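Local coordinates for uncharacterized protein (Staphylococcus aureus subsp. aureus Mu50, PDB 4QXZ), which is of unknown function but combines a beta-barrel core resembling type VI secretion system proteins with a pair of helices, at residues 71-74 and 75-78; 146-149 and 150-153. All blocks are in the same frame, centred on the assembly; numbering follows the deposited sequence.

Interaction 1: 71-74 and 75-78; sequences TFKE and YQDN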
# COMPACT_ATOMS: atom_id res chain seq x y z
N THR A 71 -6.81 25.26 4.88
CA THR A 71 -5.64 24.94 5.71
C THR A 71 -4.51 24.47 4.79
O THR A 71 -3.42 25.05 4.78
CB THR A 71 -5.98 23.90 6.82
OG1 THR A 71 -6.98 24.43 7.69
CG2 THR A 71 -4.77 23.59 7.68
N PHE A 72 -4.79 23.47 3.96
CA PHE A 72 -3.74 22.85 3.14
C PHE A 72 -3.28 23.70 1.97
O PHE A 72 -2.12 23.60 1.54
CB PHE A 72 -4.17 21.45 2.68
CG PHE A 72 -4.14 20.44 3.79
CD1 PHE A 72 -5.26 20.18 4.54
CD2 PHE A 72 -2.96 19.79 4.10
CE1 PHE A 72 -5.23 19.27 5.57
CE2 PHE A 72 -2.92 18.88 5.13
CZ PHE A 72 -4.05 18.62 5.88
N LYS A 73 -4.18 24.55 1.47
CA LYS A 73 -3.84 25.52 0.44
C LYS A 73 -2.85 26.51 1.03
O LYS A 73 -1.84 26.82 0.40
CB LYS A 73 -5.09 26.23 -0.09
CG LYS A 73 -4.86 27.09 -1.33
CD LYS A 73 -4.44 26.25 -2.53
CE LYS A 73 -4.30 27.06 -3.81
NZ LYS A 73 -3.20 28.04 -3.71
N GLU A 74 -3.11 26.98 2.25
CA GLU A 74 -2.17 27.88 2.92
C GLU A 74 -0.84 27.20 3.26
O GLU A 74 0.19 27.88 3.27
CB GLU A 74 -2.78 28.51 4.18
CG GLU A 74 -1.84 29.53 4.84
CD GLU A 74 -2.43 30.21 6.07
OE1 GLU A 74 -3.28 29.58 6.75
OE2 GLU A 74 -2.03 31.37 6.35
N TYR A 75 -0.85 25.90 3.58
CA TYR A 75 0.40 25.17 3.82
C TYR A 75 1.25 25.11 2.56
O TYR A 75 2.47 25.24 2.61
CB TYR A 75 0.15 23.73 4.31
CG TYR A 75 -0.36 23.62 5.74
CD1 TYR A 75 -0.00 24.55 6.71
CD2 TYR A 75 -1.19 22.56 6.12
CE1 TYR A 75 -0.45 24.45 8.01
CE2 TYR A 75 -1.62 22.45 7.43
CZ TYR A 75 -1.25 23.41 8.36
OH TYR A 75 -1.68 23.36 9.66
N GLN A 76 0.58 24.89 1.43
CA GLN A 76 1.27 24.81 0.15
C GLN A 76 1.85 26.18 -0.23
O GLN A 76 3.01 26.27 -0.65
CB GLN A 76 0.32 24.34 -0.93
CG GLN A 76 0.98 24.00 -2.25
CD GLN A 76 -0.03 23.58 -3.31
OE1 GLN A 76 -1.23 23.90 -3.23
NE2 GLN A 76 0.43 22.86 -4.31
N ASP A 77 1.05 27.23 -0.06
CA ASP A 77 1.46 28.59 -0.44
C ASP A 77 2.65 29.12 0.36
O ASP A 77 3.47 29.86 -0.16
CB ASP A 77 0.29 29.58 -0.32
CG ASP A 77 -0.78 29.36 -1.38
OD1 ASP A 77 -0.51 28.66 -2.39
OD2 ASP A 77 -1.90 29.90 -1.20
N ASN A 78 2.74 28.75 1.64
CA ASN A 78 3.82 29.18 2.50
C ASN A 78 5.00 28.22 2.51
O ASN A 78 6.00 28.48 3.17
CB ASN A 78 3.29 29.35 3.92
CG ASN A 78 2.34 30.52 4.03
OD1 ASN A 78 2.37 31.43 3.21
ND2 ASN A 78 1.49 30.52 5.07
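Tyr75 lies one helical turn beyond Thr71, and the Thr71 methyl group packs against the Tyr75 ring. Thr71 CG2 is 3.4 Å from Tyr75 CE2, and the two side chains run side by side in the same direction. The torsion of Tyr75 turns CG away from its own carbonyl carbon (chi1 -72°), which leans the ring back along the helix. One face of the ring therefore lies over the Thr71 carbonyl oxygen, with Tyr75 CG 3.5 Å from Thr71 O. That oxygen also accepts the helical hydrogen bond of the Tyr75 N-H, with Tyr75 N 3.0 Å from Thr71 O.

The same tyrosine turns an edge to the face of Phe72. The rings form a T-shaped pair with planes at 87°. Phe72 CD2 and Tyr75 CD2 are 3.9 Å apart. Phe72 is buried and also meets the ring of Tyr41 edge-to-face, while touching Ile114 and Phe116 of strand 111-121.

The Lys73 chain bends at chi2 and chi4, and its ammonium reaches forward one turn to the carboxylate of Asp77, with Lys73 NZ 3.1 Å from Asp77 OD1. The salt bridge has weak hydrogen-bond geometry. Glu74 extends past the amide of Asn78, Glu74 CG lying 3.5 Å from Asn78 ND2. Their carboxylate and amide planes are 52° apart. The Asn78 N-H bonds to Glu74 O.

These are i to i+3 and i to i+4 contacts of an amphipathic alpha-helix. Helix 69-77 lays its aromatic side on strands of the beta-barrel and carries the Lys73-Asp77 salt bridge near its C-terminal end.

Interaction 2: 146-149 and 150-153; sequences KKSF and NRMM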
# COMPACT_ATOMS: atom_id res chain seq x y z
N LYS A 146 3.53 18.96 34.09
CA LYS A 146 3.04 17.59 33.93
C LYS A 146 2.09 17.46 32.74
O LYS A 146 2.09 16.44 32.03
CB LYS A 146 2.31 17.10 35.18
CG LYS A 146 3.20 16.82 36.37
CD LYS A 146 2.59 17.33 37.68
CE LYS A 146 1.83 16.26 38.44
NZ LYS A 146 1.50 16.68 39.83
N LYS A 147 1.26 18.48 32.54
CA LYS A 147 0.24 18.46 31.50
C LYS A 147 0.90 18.45 30.13
O LYS A 147 0.62 17.59 29.31
CB LYS A 147 -0.67 19.68 31.59
CG LYS A 147 -1.77 19.68 30.54
CD LYS A 147 -2.57 20.97 30.48
CE LYS A 147 -3.87 20.72 29.73
NZ LYS A 147 -4.41 21.89 28.99
N SER A 148 1.78 19.43 29.91
CA SER A 148 2.49 19.54 28.66
C SER A 148 3.43 18.35 28.42
O SER A 148 3.51 17.82 27.34
CB SER A 148 3.28 20.85 28.62
OG SER A 148 2.43 21.94 28.32
N PHE A 149 4.16 17.95 29.45
CA PHE A 149 5.12 16.87 29.28
C PHE A 149 4.44 15.58 28.82
O PHE A 149 4.95 14.89 27.96
CB PHE A 149 5.84 16.60 30.59
CG PHE A 149 6.89 15.52 30.50
CD1 PHE A 149 8.13 15.79 29.94
CD2 PHE A 149 6.66 14.24 31.01
CE1 PHE A 149 9.11 14.80 29.88
CE2 PHE A 149 7.63 13.26 30.95
CZ PHE A 149 8.85 13.54 30.38
N ASN A 150 3.33 15.27 29.42
CA ASN A 150 2.63 14.08 29.06
C ASN A 150 2.06 14.09 27.67
O ASN A 150 2.11 13.09 27.00
CB ASN A 150 1.55 13.82 30.07
CG ASN A 150 2.09 13.55 31.44
OD1 ASN A 150 3.27 13.48 31.66
ND2 ASN A 150 1.21 13.39 32.38
N ARG A 151 1.49 15.20 27.25
CA ARG A 151 0.99 15.33 25.92
C ARG A 151 2.08 15.29 24.89
O ARG A 151 1.99 14.61 23.92
CB ARG A 151 0.19 16.61 25.79
CG ARG A 151 -0.48 16.81 24.47
CD ARG A 151 -1.19 18.13 24.32
NE ARG A 151 -0.27 19.27 24.38
CZ ARG A 151 -0.05 20.08 25.40
NH1 ARG A 151 -0.64 19.94 26.56
NH2 ARG A 151 0.81 21.07 25.24
N MET A 152 3.13 16.02 25.15
CA MET A 152 4.25 16.03 24.28
C MET A 152 4.95 14.69 24.26
O MET A 152 5.50 14.33 23.26
CB MET A 152 5.17 17.17 24.59
CG MET A 152 4.49 18.52 24.44
SD MET A 152 5.44 19.96 24.79
CE MET A 152 4.13 20.88 25.24
N MET A 153 4.98 13.95 25.35
CA MET A 153 5.62 12.67 25.26
C MET A 153 4.94 11.72 24.29
O MET A 153 5.59 10.90 23.72
CB MET A 153 5.85 12.00 26.60
CG MET A 153 7.13 12.42 27.32
SD MET A 153 8.73 12.18 26.66
CE MET A 153 8.86 10.51 26.98
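Phe149 and Met153 form a Met-aromatic contact one turn apart on helix 142-155. Met153 CG sits over one face of the Phe149 ring, 3.7 Å from Phe149 CZ, in a CH-pi contact. The chain of Met153 bends at chi2 (-62°) and chi3, and its sulfur approaches the ring obliquely. Both residues also touch Leu131 of helix 127-137.

Four backbone N-H groups and four carbonyl oxygens are paired across the two segments. Asn150 N, Arg151 N, Met152 N and Met153 N donate to the carbonyl oxygens of Lys146, Lys147, Ser148 and Phe149. The bond from Met152 N to Ser148 O measures 2.9 Å and is nearly straight at its hydrogen (167°).

Two charged ends, those of Lys146 and Arg151, find partners beyond these two turns. Arg151 NH2 donates to the carbonyl oxygen of His35, and Lys146 NZ forms a salt bridge with Glu143. Arg151 bends at chi3 and passes Ser148, with its NH2 3.6 Å from Ser148 OG. Further along the helix, Arg151 O accepts from Ser155 OG. Asn150 crosses the Phe149 side chain at about a right angle, and Asn150 OD1 lies at the ring edge, 3.5 Å from Phe149 CD2.

Overall arrangement
Both interactions are surface contacts within single helices, and each includes one buried residue. They hold different elements. Interaction 1 belongs to helix 69-77, which packs on the beta-barrel. Interaction 2 belongs to helix 142-155, which packs against helix 127-137, probably as the two-helix pair. Their centres are 28 Å apart, and the nearest atoms are about 15 Å apart, so they do not touch. The chemistry differs accordingly. Interaction 1 joins two aromatic rings and has an internal salt bridge. Interaction 2 sets a methionine on its ring, while its arginine reaches a loop carbonyl and its first lysine bonds to an earlier residue of the same helix.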